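Local coordinates for m3DLH protein (PDB 7JKA) that probably hydrolyses dienelactones, and perhaps phosphotriesters, as a member of the dienelactone hydrolase family within the alpha/beta-hydrolase clan, at residues A[19-24]-A[108-113]; A[102-107]-A[135-140]; A[153-158]-A[212-217]; A[175-180]-A[203-208]. One frame throughout, in Å; residues are numbered along the deposited sequence.

The four contacts spread from the N-terminal hairpin to the far edge strand of one alpha/beta-hydrolase sheet. Interactions 1 and 2 use successive parts of helix 101-116, with centres about 12 Å apart: its first half crosses helix 133-143 and its next turns pack against strand 14-22. Interaction 2 touches interaction 3, where Thr136 OG1 probably bonds to Gly157 O; their centres are about 16 Å apart. Interactions 3 and 4 are closest, about 9 Å between centres, because strands 150-154 and 172-178 are neighbours. Along the chain, 1 and 2 interlock, 3 follows, and 4 falls between the two segments of 3. Helix packing is thus linked to the probable active-site region and the sheet edge.

Interaction 1: residues A[19-24]-A[108-113]; sequences IRYTDG and ARAALD
Ala110 makes the first touch on the strand as helix 101-116 runs past it, with its methyl pointing toward the end of strand 14-22. Ala110 CB lies 3.6 Å from Thr22 O and 4.0 Å from Asp23 CB, and it also meets the rim of the Tyr21 ring, close to the ring plane, at 3.9 Å from CD2. Ala110 O also approaches the ring, 3.7 Å from Tyr21 CD2. At Ala111 the contact moves up the ring: Tyr21 CE2 approaches Ala111 N at 3.7 Å, and the phenol oxygen, Tyr21 OH, rests 3.8 Å from Ala111 CB. Tyr21 reaches this far because its CG sits between the backbone N and the carbonyl carbon (chi1 61°), which raises the ring off the strand alongside the helix. The ring also meets Phe28 of strand 27-35, and Ala111 packs on Val46 and Phe48 of strand 42-48. The contact therefore joins the N-terminal beta-hairpin to a helix that covers the sheet. Where the strand ends, the hairpin turn is held by Gly24 N bonding to Thr22 OG1 at 2.9 Å, an ST turn, by a further hydrogen bond of Thr22 OG1 to Thr26 O, and by Asp23 OD1, which takes the backbone N-H groups of His25 and Thr26. Between helix and strand the chemistry is van der Waals packing, and the small alanines let a whole tyrosine ring lie close to the helix backbone; its buried hydroxyl is satisfied by Asp76 N.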
loop_
_atom_site.group_PDB
_atom_site.type_symbol
_atom_site.label_atom_id
_atom_site.label_comp_id
_atom_site.label_asym_id
_atom_site.label_seq_id
_atom_site.Cartn_x
_atom_site.Cartn_y
_atom_site.Cartn_z
ATOM N N ILE A 19 12.749 -2.058 11.901
ATOM C CA ILE A 19 13.491 -2.802 10.887
ATOM C C ILE A 19 14.266 -1.792 10.053
ATOM O O ILE A 19 13.665 -0.918 9.428
ATOM C CB ILE A 19 12.579 -3.626 9.967
ATOM C CG1 ILE A 19 11.559 -4.455 10.763
ATOM C CG2 ILE A 19 13.423 -4.521 9.106
ATOM C CD1 ILE A 19 12.067 -5.809 11.113
ATOM N N ARG A 20 15.580 -1.940 9.988
ATOM C CA ARG A 20 16.409 -1.083 9.146
ATOM C C ARG A 20 16.763 -1.848 7.879
ATOM O O ARG A 20 17.143 -3.018 7.942
ATOM C CB ARG A 20 17.659 -0.637 9.909
ATOM C CG ARG A 20 17.252 0.177 11.110
ATOM C CD ARG A 20 18.381 0.912 11.787
ATOM N NE ARG A 20 17.798 1.809 12.779
ATOM C CZ ARG A 20 17.690 3.129 12.651
ATOM N NH1 ARG A 20 18.164 3.755 11.578
ATOM N NH2 ARG A 20 17.113 3.825 13.628
ATOM N N TYR A 21 16.593 -1.211 6.726
ATOM C CA TYR A 21 16.833 -1.910 5.479
ATOM C C TYR A 21 17.260 -0.892 4.432
ATOM O O TYR A 21 17.243 0.314 4.671
ATOM C CB TYR A 21 15.585 -2.682 5.029
ATOM C CG TYR A 21 14.342 -1.827 4.755
ATOM C CD1 TYR A 21 13.508 -1.397 5.794
ATOM C CD2 TYR A 21 13.991 -1.478 3.462
ATOM C CE1 TYR A 21 12.366 -0.643 5.547
ATOM C CE2 TYR A 21 12.859 -0.718 3.204
ATOM C CZ TYR A 21 12.053 -0.296 4.254
ATOM O OH TYR A 21 10.911 0.459 3.988
ATOM N N THR A 22 17.649 -1.386 3.258
ATOM C CA THR A 22 18.183 -0.478 2.250
ATOM C C THR A 22 17.870 -1.004 0.860
ATOM O O THR A 22 17.669 -2.203 0.659
ATOM C CB THR A 22 19.698 -0.277 2.442
ATOM O OG1 THR A 22 20.207 0.701 1.513
ATOM C CG2 THR A 22 20.475 -1.576 2.261
ATOM N N ASP A 23 17.812 -0.088 -0.100
ATOM C CA ASP A 23 17.842 -0.449 -1.506
ATOM C C ASP A 23 19.249 -0.384 -2.098
ATOM O O ASP A 23 19.410 -0.538 -3.317
ATOM C CB ASP A 23 16.899 0.463 -2.291
ATOM C CG ASP A 23 17.305 1.915 -2.229
ATOM O OD1 ASP A 23 18.300 2.265 -1.535
ATOM O OD2 ASP A 23 16.616 2.727 -2.887
ATOM N N GLY A 24 20.269 -0.141 -1.264
ATOM C CA GLY A 24 21.638 0.038 -1.719
ATOM C C GLY A 24 22.051 1.488 -1.897
ATOM O O GLY A 24 23.252 1.770 -2.011
ATOM N N ALA A 108 10.292 0.223 -3.022
ATOM C CA ALA A 108 9.167 -0.665 -2.724
ATOM C C ALA A 108 9.629 -2.118 -2.643
ATOM O O ALA A 108 9.242 -2.860 -1.734
ATOM C CB ALA A 108 8.092 -0.510 -3.790
ATOM N N ARG A 109 10.496 -2.523 -3.569
ATOM C CA ARG A 109 11.015 -3.884 -3.543
ATOM C C ARG A 109 11.897 -4.117 -2.317
ATOM O O ARG A 109 11.900 -5.223 -1.756
ATOM C CB ARG A 109 11.773 -4.155 -4.841
ATOM C CG ARG A 109 11.878 -5.609 -5.174
ATOM C CD ARG A 109 11.400 -5.909 -6.585
ATOM N NE ARG A 109 11.349 -7.351 -6.759
ATOM C CZ ARG A 109 11.324 -7.977 -7.927
ATOM N NH1 ARG A 109 11.294 -9.306 -7.945
ATOM N NH2 ARG A 109 11.358 -7.287 -9.066
ATOM N N ALA A 110 12.627 -3.086 -1.871
ATOM C CA ALA A 110 13.425 -3.222 -0.655
ATOM C C ALA A 110 12.541 -3.492 0.552
ATOM O O ALA A 110 12.890 -4.319 1.404
ATOM C CB ALA A 110 14.264 -1.966 -0.423
ATOM N N ALA A 111 11.373 -2.848 0.622
ATOM C CA ALA A 111 10.446 -3.152 1.709
ATOM C C ALA A 111 9.935 -4.588 1.612
ATOM O O ALA A 111 9.909 -5.310 2.608
ATOM C CB ALA A 111 9.292 -2.143 1.732
ATOM N N LEU A 112 9.582 -5.052 0.405
ATOM C CA LEU A 112 9.094 -6.430 0.283
ATOM C C LEU A 112 10.186 -7.428 0.649
ATOM O O LEU A 112 9.940 -8.412 1.363
ATOM C CB LEU A 112 8.609 -6.695 -1.151
ATOM C CG LEU A 112 8.022 -8.090 -1.398
ATOM C CD1 LEU A 112 6.850 -8.355 -0.464
ATOM C CD2 LEU A 112 7.615 -8.236 -2.852
ATOM N N ASP A 113 11.408 -7.202 0.138
ATOM C CA ASP A 113 12.504 -8.118 0.447
ATOM C C ASP A 113 12.760 -8.176 1.943
ATOM O O ASP A 113 13.005 -9.255 2.507
ATOM C CB ASP A 113 13.764 -7.670 -0.275
ATOM C CG ASP A 113 13.723 -7.951 -1.755
ATOM O OD1 ASP A 113 12.827 -8.663 -2.249
ATOM O OD2 ASP A 113 14.635 -7.400 -2.440
#

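Interaction 2: residues A[102-107]-A[135-140]; sequences AAWRAL and GTTALE
Trp104 and Thr137 supply a hydrogen bond between the two helices: NE1 of the indole gives its hydrogen to Thr137 OG1 at 2.9 Å, nearly straight (165°) and close to the ring plane. Thr137 OG1 is also bonded to Phe133 O, so the hydroxyl ties the indole to the first turn of its own helix. The apolar contacts fall on one face and the edge of the same ring. Glu140 CG stands over the six-membered ring as a CH-pi contact, 3.5 Å from its centroid, while Thr136 CG2 meets the rim at CH2, 3.5 Å away. Helix 133-143 starts within the GxCxG pattern of a probable nucleophile elbow, directly after Cys132, and helix 101-116 crosses it here at close to a right angle, with segment axes 9.4 Å apart. The charged contact is a side-on salt bridge. Arg105 NE and Arg105 NH2 both converge on Glu140 OE1, each 2.9 Å from it; the oxygen lies in the guanidinium plane but is met from above the plane of its own carboxylate. A bend at chi2 (-59°) brings that carboxylate nearly parallel to the indole, planes 19° apart, with OE1 turned to Arg105. Arg101 NE also binds Glu140 OE1, Arg143 takes OE2, and Arg105 NH2 has Asp165 as a second partner.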
loop_
_atom_site.group_PDB
_atom_site.type_symbol
_atom_site.label_atom_id
_atom_site.label_comp_id
_atom_site.label_asym_id
_atom_site.label_seq_id
_atom_site.Cartn_x
_atom_site.Cartn_y
_atom_site.Cartn_z
ATOM N N ALA A 102 12.251 3.516 -11.651
ATOM C CA ALA A 102 13.208 2.526 -11.157
ATOM C C ALA A 102 13.534 2.754 -9.690
ATOM O O ALA A 102 13.573 1.800 -8.903
ATOM C CB ALA A 102 14.485 2.559 -11.999
ATOM N N ALA A 103 13.761 4.010 -9.296
ATOM C CA ALA A 103 14.073 4.287 -7.894
ATOM C C ALA A 103 12.854 4.052 -7.013
ATOM O O ALA A 103 12.968 3.551 -5.886
ATOM C CB ALA A 103 14.572 5.723 -7.737
ATOM N N TRP A 104 11.680 4.417 -7.524
ATOM C CA TRP A 104 10.441 4.191 -6.805
ATOM C C TRP A 104 10.223 2.706 -6.581
ATOM O O TRP A 104 9.915 2.277 -5.470
ATOM C CB TRP A 104 9.321 4.815 -7.627
ATOM C CG TRP A 104 7.969 4.921 -7.004
ATOM C CD1 TRP A 104 7.618 4.677 -5.727
ATOM C CD2 TRP A 104 6.782 5.308 -7.696
ATOM N NE1 TRP A 104 6.252 4.878 -5.566
ATOM C CE2 TRP A 104 5.732 5.293 -6.767
ATOM C CE3 TRP A 104 6.524 5.691 -9.015
ATOM C CZ2 TRP A 104 4.410 5.614 -7.123
ATOM C CZ3 TRP A 104 5.226 6.028 -9.369
ATOM C CH2 TRP A 104 4.194 5.995 -8.428
ATOM N N ARG A 105 10.406 1.909 -7.633
ATOM C CA ARG A 105 10.201 0.472 -7.491
ATOM C C ARG A 105 11.270 -0.149 -6.613
ATOM O O ARG A 105 10.981 -1.105 -5.895
ATOM C CB ARG A 105 10.171 -0.184 -8.866
ATOM C CG ARG A 105 8.889 0.185 -9.604
ATOM C CD ARG A 105 8.934 -0.096 -11.084
ATOM N NE ARG A 105 7.689 0.381 -11.697
ATOM C CZ ARG A 105 7.160 -0.091 -12.819
ATOM N NH1 ARG A 105 7.744 -1.095 -13.468
ATOM N NH2 ARG A 105 6.009 0.424 -13.267
ATOM N N ALA A 106 12.478 0.416 -6.608
ATOM C CA ALA A 106 13.543 -0.141 -5.783
ATOM C C ALA A 106 13.261 0.027 -4.299
ATOM O O ALA A 106 13.554 -0.884 -3.511
ATOM C CB ALA A 106 14.870 0.515 -6.144
ATOM N N LEU A 107 12.739 1.186 -3.880
ATOM C CA LEU A 107 12.414 1.338 -2.465
ATOM C C LEU A 107 11.217 0.467 -2.080
ATOM O O LEU A 107 11.116 0.023 -0.932
ATOM C CB LEU A 107 12.186 2.817 -2.113
ATOM C CG LEU A 107 10.945 3.586 -2.563
ATOM C CD1 LEU A 107 9.743 3.285 -1.685
ATOM C CD2 LEU A 107 11.298 5.104 -2.576
ATOM N N GLY A 135 -0.627 3.506 -1.990
ATOM C CA GLY A 135 -1.328 2.575 -2.858
ATOM C C GLY A 135 -0.751 2.598 -4.257
ATOM O O GLY A 135 -0.590 1.548 -4.890
ATOM N N THR A 136 -0.475 3.798 -4.770
ATOM C CA THR A 136 0.191 3.906 -6.056
ATOM C C THR A 136 1.495 3.119 -6.018
ATOM O O THR A 136 1.833 2.412 -6.972
ATOM C CB THR A 136 0.450 5.381 -6.371
ATOM O OG1 THR A 136 -0.697 6.175 -6.008
ATOM C CG2 THR A 136 0.810 5.555 -7.847
ATOM N N THR A 137 2.218 3.222 -4.896
ATOM C CA THR A 137 3.482 2.509 -4.706
ATOM C C THR A 137 3.273 1.003 -4.737
ATOM O O THR A 137 4.051 0.275 -5.366
ATOM C CB THR A 137 4.114 2.938 -3.372
ATOM O OG1 THR A 137 4.374 4.346 -3.418
ATOM C CG2 THR A 137 5.454 2.247 -3.146
ATOM N N ALA A 138 2.221 0.519 -4.063
ATOM C CA ALA A 138 1.931 -0.910 -4.084
ATOM C C ALA A 138 1.690 -1.418 -5.509
ATOM O O ALA A 138 2.126 -2.521 -5.865
ATOM C CB ALA A 138 0.741 -1.200 -3.165
ATOM N N LEU A 139 0.994 -0.628 -6.335
ATOM C CA LEU A 139 0.768 -1.020 -7.724
ATOM C C LEU A 139 2.053 -0.965 -8.542
ATOM O O LEU A 139 2.233 -1.778 -9.458
ATOM C CB LEU A 139 -0.320 -0.140 -8.348
ATOM C CG LEU A 139 -1.735 -0.470 -7.844
ATOM C CD1 LEU A 139 -2.741 0.546 -8.411
ATOM C CD2 LEU A 139 -2.104 -1.902 -8.228
ATOM N N GLU A 140 2.964 -0.025 -8.240
ATOM C CA GLU A 140 4.267 -0.051 -8.900
ATOM C C GLU A 140 5.027 -1.321 -8.559
ATOM O O GLU A 140 5.682 -1.919 -9.423
ATOM C CB GLU A 140 5.104 1.166 -8.495
ATOM C CG GLU A 140 4.615 2.469 -9.112
ATOM C CD GLU A 140 4.605 2.429 -10.622
ATOM O OE1 GLU A 140 5.688 2.457 -11.240
ATOM O OE2 GLU A 140 3.496 2.395 -11.197
#

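Interaction 3: residues A[153-158]-A[212-217]; sequences TFHAGL and AHSFTD
His155 and His213 meet beside the probable nucleophile elbow, in what is likely the active site: His213 touches Cys132 and bonds through ND1 to Asp181, an arrangement consistent with the Cys-Asp-His triad of dienelactone hydrolases. The His155 ring is packed from several directions. Its CG lies between the backbone N and the carbonyl carbon (chi1 46°), which turns the imidazole toward segment 212-217. Its edge is turned to the face of His213, with centroids 5.5 Å apart, and also to the face of Phe215, at 4.7 Å and with planes 78° apart; in the second pair His155 CD2 stands over the middle of the phenyl ring. Ser214 CA covers one face of the imidazole as a CH-pi contact, 3.5 Å from the centroid. At the ring edge, His155 NE2 and Thr216 OG1 share a nearly straight hydrogen bond of 2.8 Å, and Thr216 OG1 is bonded in addition to His57 NE2. This fixes the rotation of the imidazole. The backbone takes part too, His155 O lying 2.9 Å from His213 CE1. Strand 150-154, which leads into His155, is bonded to strands 126-131 and 172-178; Phe154 stacks on Phe131, and both Phe154 and Phe215 rest against Ser238 of helix 232-250.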
loop_
_atom_site.group_PDB
_atom_site.type_symbol
_atom_site.label_atom_id
_atom_site.label_comp_id
_atom_site.label_asym_id
_atom_site.label_seq_id
_atom_site.Cartn_x
_atom_site.Cartn_y
_atom_site.Cartn_z
ATOM N N THR A 153 -5.382 -1.279 -2.748
ATOM C CA THR A 153 -5.125 0.146 -2.596
ATOM C C THR A 153 -6.318 0.846 -1.966
ATOM O O THR A 153 -7.474 0.462 -2.170
ATOM C CB THR A 153 -4.784 0.820 -3.934
ATOM O OG1 THR A 153 -5.942 0.865 -4.797
ATOM C CG2 THR A 153 -3.707 0.040 -4.636
ATOM N N PHE A 154 -6.031 1.883 -1.185
ATOM C CA PHE A 154 -7.072 2.677 -0.542
ATOM C C PHE A 154 -6.870 4.128 -0.942
ATOM O O PHE A 154 -5.802 4.700 -0.683
ATOM C CB PHE A 154 -7.026 2.544 0.985
ATOM C CG PHE A 154 -7.204 1.135 1.489
ATOM C CD1 PHE A 154 -6.101 0.304 1.701
ATOM C CD2 PHE A 154 -8.465 0.666 1.813
ATOM C CE1 PHE A 154 -6.254 -0.983 2.176
ATOM C CE2 PHE A 154 -8.647 -0.633 2.290
ATOM C CZ PHE A 154 -7.520 -1.461 2.479
ATOM N N HIS A 155 -7.889 4.715 -1.562
ATOM C CA HIS A 155 -7.872 6.110 -2.037
ATOM C C HIS A 155 -6.525 6.490 -2.653
ATOM O O HIS A 155 -5.908 7.495 -2.288
ATOM C CB HIS A 155 -8.297 7.108 -0.944
ATOM C CG HIS A 155 -7.667 6.891 0.409
ATOM N ND1 HIS A 155 -6.440 7.417 0.761
ATOM C CD2 HIS A 155 -8.124 6.245 1.510
ATOM C CE1 HIS A 155 -6.155 7.074 2.006
ATOM N NE2 HIS A 155 -7.153 6.354 2.482
ATOM N N ALA A 156 -6.093 5.685 -3.626
ATOM C CA ALA A 156 -4.790 5.848 -4.277
ATOM C C ALA A 156 -4.889 6.596 -5.594
ATOM O O ALA A 156 -5.748 6.308 -6.426
ATOM C CB ALA A 156 -4.153 4.480 -4.543
ATOM N N GLY A 157 -3.948 7.517 -5.803
ATOM C CA GLY A 157 -3.734 8.027 -7.145
ATOM C C GLY A 157 -3.276 6.917 -8.066
ATOM O O GLY A 157 -2.667 5.928 -7.640
ATOM N N LEU A 158 -3.612 7.055 -9.337
ATOM C CA LEU A 158 -3.312 6.051 -10.337
ATOM C C LEU A 158 -2.539 6.699 -11.474
ATOM O O LEU A 158 -2.763 7.865 -11.818
ATOM C CB LEU A 158 -4.602 5.421 -10.876
ATOM C CG LEU A 158 -5.432 4.764 -9.769
ATOM C CD1 LEU A 158 -6.841 4.487 -10.293
ATOM C CD2 LEU A 158 -4.773 3.489 -9.253
ATOM N N ALA A 212 -14.286 10.401 -0.293
ATOM C CA ALA A 212 -13.367 11.194 -1.100
ATOM C C ALA A 212 -11.944 10.712 -0.864
ATOM O O ALA A 212 -11.738 9.528 -0.598
ATOM C CB ALA A 212 -13.506 12.684 -0.773
ATOM N N HIS A 213 -10.958 11.600 -0.931
ATOM C CA HIS A 213 -9.596 11.185 -0.637
ATOM C C HIS A 213 -9.397 11.005 0.867
ATOM O O HIS A 213 -10.107 11.596 1.688
ATOM C CB HIS A 213 -8.592 12.204 -1.175
ATOM C CG HIS A 213 -7.252 11.619 -1.497
ATOM N ND1 HIS A 213 -7.051 10.761 -2.557
ATOM C CD2 HIS A 213 -6.046 11.777 -0.903
ATOM C CE1 HIS A 213 -5.778 10.415 -2.604
ATOM N NE2 HIS A 213 -5.148 11.016 -1.611
ATOM N N SER A 214 -8.432 10.151 1.217
ATOM C CA SER A 214 -7.996 9.946 2.598
ATOM C C SER A 214 -9.126 9.430 3.488
ATOM O O SER A 214 -9.157 9.716 4.690
ATOM C CB SER A 214 -7.391 11.223 3.176
ATOM O OG SER A 214 -6.256 11.572 2.403
ATOM N N PHE A 215 -10.035 8.640 2.914
ATOM C CA PHE A 215 -11.209 8.240 3.678
ATOM C C PHE A 215 -10.881 7.287 4.824
ATOM O O PHE A 215 -11.729 7.101 5.698
ATOM C CB PHE A 215 -12.275 7.629 2.752
ATOM C CG PHE A 215 -11.835 6.410 2.005
ATOM C CD1 PHE A 215 -11.689 5.172 2.655
ATOM C CD2 PHE A 215 -11.678 6.463 0.635
ATOM C CE1 PHE A 215 -11.343 4.036 1.907
ATOM C CE2 PHE A 215 -11.315 5.347 -0.114
ATOM C CZ PHE A 215 -11.141 4.121 0.517
ATOM N N THR A 216 -9.674 6.713 4.873
ATOM C CA THR A 216 -9.314 5.838 5.986
ATOM C C THR A 216 -8.692 6.576 7.164
ATOM O O THR A 216 -8.421 5.945 8.193
ATOM C CB THR A 216 -8.318 4.764 5.539
ATOM O OG1 THR A 216 -7.104 5.413 5.117
ATOM C CG2 THR A 216 -8.864 3.918 4.410
ATOM N N ASP A 217 -8.468 7.884 7.068
ATOM C CA ASP A 217 -7.712 8.581 8.102
ATOM C C ASP A 217 -8.623 9.487 8.911
ATOM O O ASP A 217 -9.091 10.511 8.385
ATOM C CB ASP A 217 -6.580 9.400 7.481
ATOM C CG ASP A 217 -5.636 9.977 8.526
ATOM O OD1 ASP A 217 -5.737 9.586 9.710
ATOM O OD2 ASP A 217 -4.798 10.834 8.166
#

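Interaction 4: residues A[175-180]-A[203-208]; sequences VCHGAE and WQFTFY
Val175 and Thr206 are joined through their backbones in a parallel pairing of the two strands. Val175 N gives to Gln204 O at 2.9 Å, and Thr206 N returns a bond to Val175 O. The pattern continues one step on, with His177 N bonded to Thr206 O and Tyr208 N to His177 O at 2.8 Å, and it closes past the end of strand 172-178, where Ala179 N reaches Tyr208 O at 3.0 Å. On the face carrying Val175, His177, Phe205 and Phe207, Val175 CG1 lies over the Phe205 ring as a CH-pi contact, 3.8 Å from the centroid. Phe205 CG is anti to the backbone N (chi1 -172°), which leans the ring over the neighbouring strand, and its CE1 comes within 3.6 Å of His177 CB. His177 turns an edge toward the face of Phe207 in an offset edge-to-face pair, planes at 86°, and these three rings form an aromatic cluster. The strands belong to a beta-alpha-beta unit whose linking helix, 186-198, covers this face: Trp196 packs on Val175, Met193 on Phe205 and Ile189 on His177. On the other face Tyr208 lies with its edge toward Cys176, CE2 being 3.6 Å from Cys176 CB. The sulfur SG also sits at the ring edge, 5.4 Å from the Tyr208 centroid, while Thr206 CG2 covers one face of the tyrosine. Beyond these, helix 232-250 packs on this side, with Ser238 touching both Cys176 and Tyr208 and with Thr234 and Arg237 against the tyrosine.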
loop_
_atom_site.group_PDB
_atom_site.type_symbol
_atom_site.label_atom_id
_atom_site.label_comp_id
_atom_site.label_asym_id
_atom_site.label_seq_id
_atom_site.Cartn_x
_atom_site.Cartn_y
_atom_site.Cartn_z
ATOM N N VAL A 175 -8.782 -2.361 -6.000
ATOM C CA VAL A 175 -8.684 -0.907 -5.839
ATOM C C VAL A 175 -9.914 -0.437 -5.082
ATOM O O VAL A 175 -11.038 -0.602 -5.569
ATOM C CB VAL A 175 -8.587 -0.192 -7.195
ATOM C CG1 VAL A 175 -8.695 1.316 -7.003
ATOM C CG2 VAL A 175 -7.262 -0.541 -7.876
ATOM N N CYS A 176 -9.717 0.157 -3.901
ATOM C CA CYS A 176 -10.801 0.765 -3.127
ATOM C C CYS A 176 -10.727 2.276 -3.310
ATOM O O CYS A 176 -9.838 2.946 -2.764
ATOM C CB CYS A 176 -10.717 0.398 -1.647
ATOM S SG CYS A 176 -10.725 -1.394 -1.342
ATOM N N HIS A 177 -11.683 2.817 -4.047
ATOM C CA HIS A 177 -11.636 4.171 -4.577
ATOM C C HIS A 177 -12.805 4.984 -4.029
ATOM O O HIS A 177 -13.959 4.535 -4.084
ATOM C CB HIS A 177 -11.718 4.104 -6.106
ATOM C CG HIS A 177 -11.828 5.433 -6.778
ATOM N ND1 HIS A 177 -10.805 6.359 -6.772
ATOM C CD2 HIS A 177 -12.834 5.982 -7.508
ATOM C CE1 HIS A 177 -11.184 7.430 -7.455
ATOM N NE2 HIS A 177 -12.408 7.225 -7.913
ATOM N N GLY A 178 -12.524 6.188 -3.538
ATOM C CA GLY A 178 -13.564 7.107 -3.144
ATOM C C GLY A 178 -14.134 7.796 -4.366
ATOM O O GLY A 178 -13.403 8.450 -5.106
ATOM N N ALA A 179 -15.434 7.633 -4.618
ATOM C CA ALA A 179 -16.004 8.165 -5.838
ATOM C C ALA A 179 -15.990 9.692 -5.870
ATOM O O ALA A 179 -16.055 10.279 -6.958
ATOM C CB ALA A 179 -17.435 7.636 -6.006
ATOM N N GLU A 180 -15.898 10.346 -4.707
ATOM C CA GLU A 180 -15.826 11.802 -4.631
ATOM C C GLU A 180 -14.396 12.322 -4.535
ATOM O O GLU A 180 -14.204 13.522 -4.304
ATOM C CB GLU A 180 -16.629 12.305 -3.436
ATOM C CG GLU A 180 -18.112 12.002 -3.536
ATOM C CD GLU A 180 -18.724 12.541 -4.817
ATOM O OE1 GLU A 180 -18.401 13.686 -5.228
ATOM O OE2 GLU A 180 -19.535 11.814 -5.422
ATOM N N TRP A 203 -8.541 -8.585 -11.322
ATOM C CA TRP A 203 -8.657 -7.250 -10.772
ATOM C C TRP A 203 -10.103 -6.955 -10.391
ATOM O O TRP A 203 -11.061 -7.500 -10.975
ATOM C CB TRP A 203 -8.135 -6.174 -11.758
ATOM C CG TRP A 203 -8.948 -6.002 -13.026
ATOM C CD1 TRP A 203 -8.850 -6.736 -14.166
ATOM C CD2 TRP A 203 -9.946 -5.000 -13.273
ATOM N NE1 TRP A 203 -9.746 -6.263 -15.116
ATOM C CE2 TRP A 203 -10.404 -5.181 -14.593
ATOM C CE3 TRP A 203 -10.473 -3.945 -12.508
ATOM C CZ2 TRP A 203 -11.419 -4.385 -15.161
ATOM C CZ3 TRP A 203 -11.473 -3.136 -13.084
ATOM C CH2 TRP A 203 -11.912 -3.352 -14.399
ATOM N N GLN A 204 -10.230 -6.106 -9.373
ATOM C CA GLN A 204 -11.514 -5.595 -8.899
ATOM C C GLN A 204 -11.321 -4.123 -8.592
ATOM O O GLN A 204 -10.254 -3.716 -8.119
ATOM C CB GLN A 204 -11.998 -6.296 -7.633
ATOM C CG GLN A 204 -12.166 -7.786 -7.737
ATOM C CD GLN A 204 -12.479 -8.391 -6.382
ATOM O OE1 GLN A 204 -13.549 -8.149 -5.813
ATOM N NE2 GLN A 204 -11.514 -9.129 -5.829
ATOM N N PHE A 205 -12.336 -3.316 -8.892
ATOM C CA PHE A 205 -12.230 -1.879 -8.665
ATOM C C PHE A 205 -13.574 -1.440 -8.116
ATOM O O PHE A 205 -14.587 -1.590 -8.792
ATOM C CB PHE A 205 -11.886 -1.174 -9.977
ATOM C CG PHE A 205 -11.557 0.295 -9.848
ATOM C CD1 PHE A 205 -12.494 1.205 -9.399
ATOM C CD2 PHE A 205 -10.311 0.767 -10.243
ATOM C CE1 PHE A 205 -12.197 2.560 -9.312
ATOM C CE2 PHE A 205 -10.010 2.113 -10.163
ATOM C CZ PHE A 205 -10.948 3.002 -9.669
ATOM N N THR A 206 -13.595 -0.960 -6.876
ATOM C CA THR A 206 -14.832 -0.550 -6.218
ATOM C C THR A 206 -14.864 0.962 -6.045
ATOM O O THR A 206 -13.947 1.553 -5.464
ATOM C CB THR A 206 -15.017 -1.254 -4.870
ATOM O OG1 THR A 206 -15.102 -2.672 -5.108
ATOM C CG2 THR A 206 -16.279 -0.757 -4.155
ATOM N N PHE A 207 -15.913 1.570 -6.576
ATOM C CA PHE A 207 -16.277 2.965 -6.324
ATOM C C PHE A 207 -17.109 3.005 -5.048
ATOM O O PHE A 207 -18.213 2.438 -5.003
ATOM C CB PHE A 207 -17.094 3.544 -7.481
ATOM C CG PHE A 207 -16.318 3.807 -8.742
ATOM C CD1 PHE A 207 -15.913 2.762 -9.563
ATOM C CD2 PHE A 207 -16.051 5.108 -9.135
ATOM C CE1 PHE A 207 -15.225 3.016 -10.754
ATOM C CE2 PHE A 207 -15.364 5.378 -10.338
ATOM C CZ PHE A 207 -14.939 4.323 -11.126
ATOM N N TYR A 208 -16.592 3.662 -4.009
ATOM C CA TYR A 208 -17.336 3.877 -2.764
ATOM C C TYR A 208 -17.953 5.273 -2.819
ATOM O O TYR A 208 -17.252 6.283 -2.697
ATOM C CB TYR A 208 -16.424 3.721 -1.552
ATOM C CG TYR A 208 -15.999 2.292 -1.331
ATOM C CD1 TYR A 208 -16.848 1.395 -0.691
ATOM C CD2 TYR A 208 -14.746 1.838 -1.740
ATOM C CE1 TYR A 208 -16.450 0.067 -0.474
ATOM C CE2 TYR A 208 -14.357 0.533 -1.528
ATOM C CZ TYR A 208 -15.214 -0.348 -0.887
ATOM O OH TYR A 208 -14.835 -1.662 -0.662
#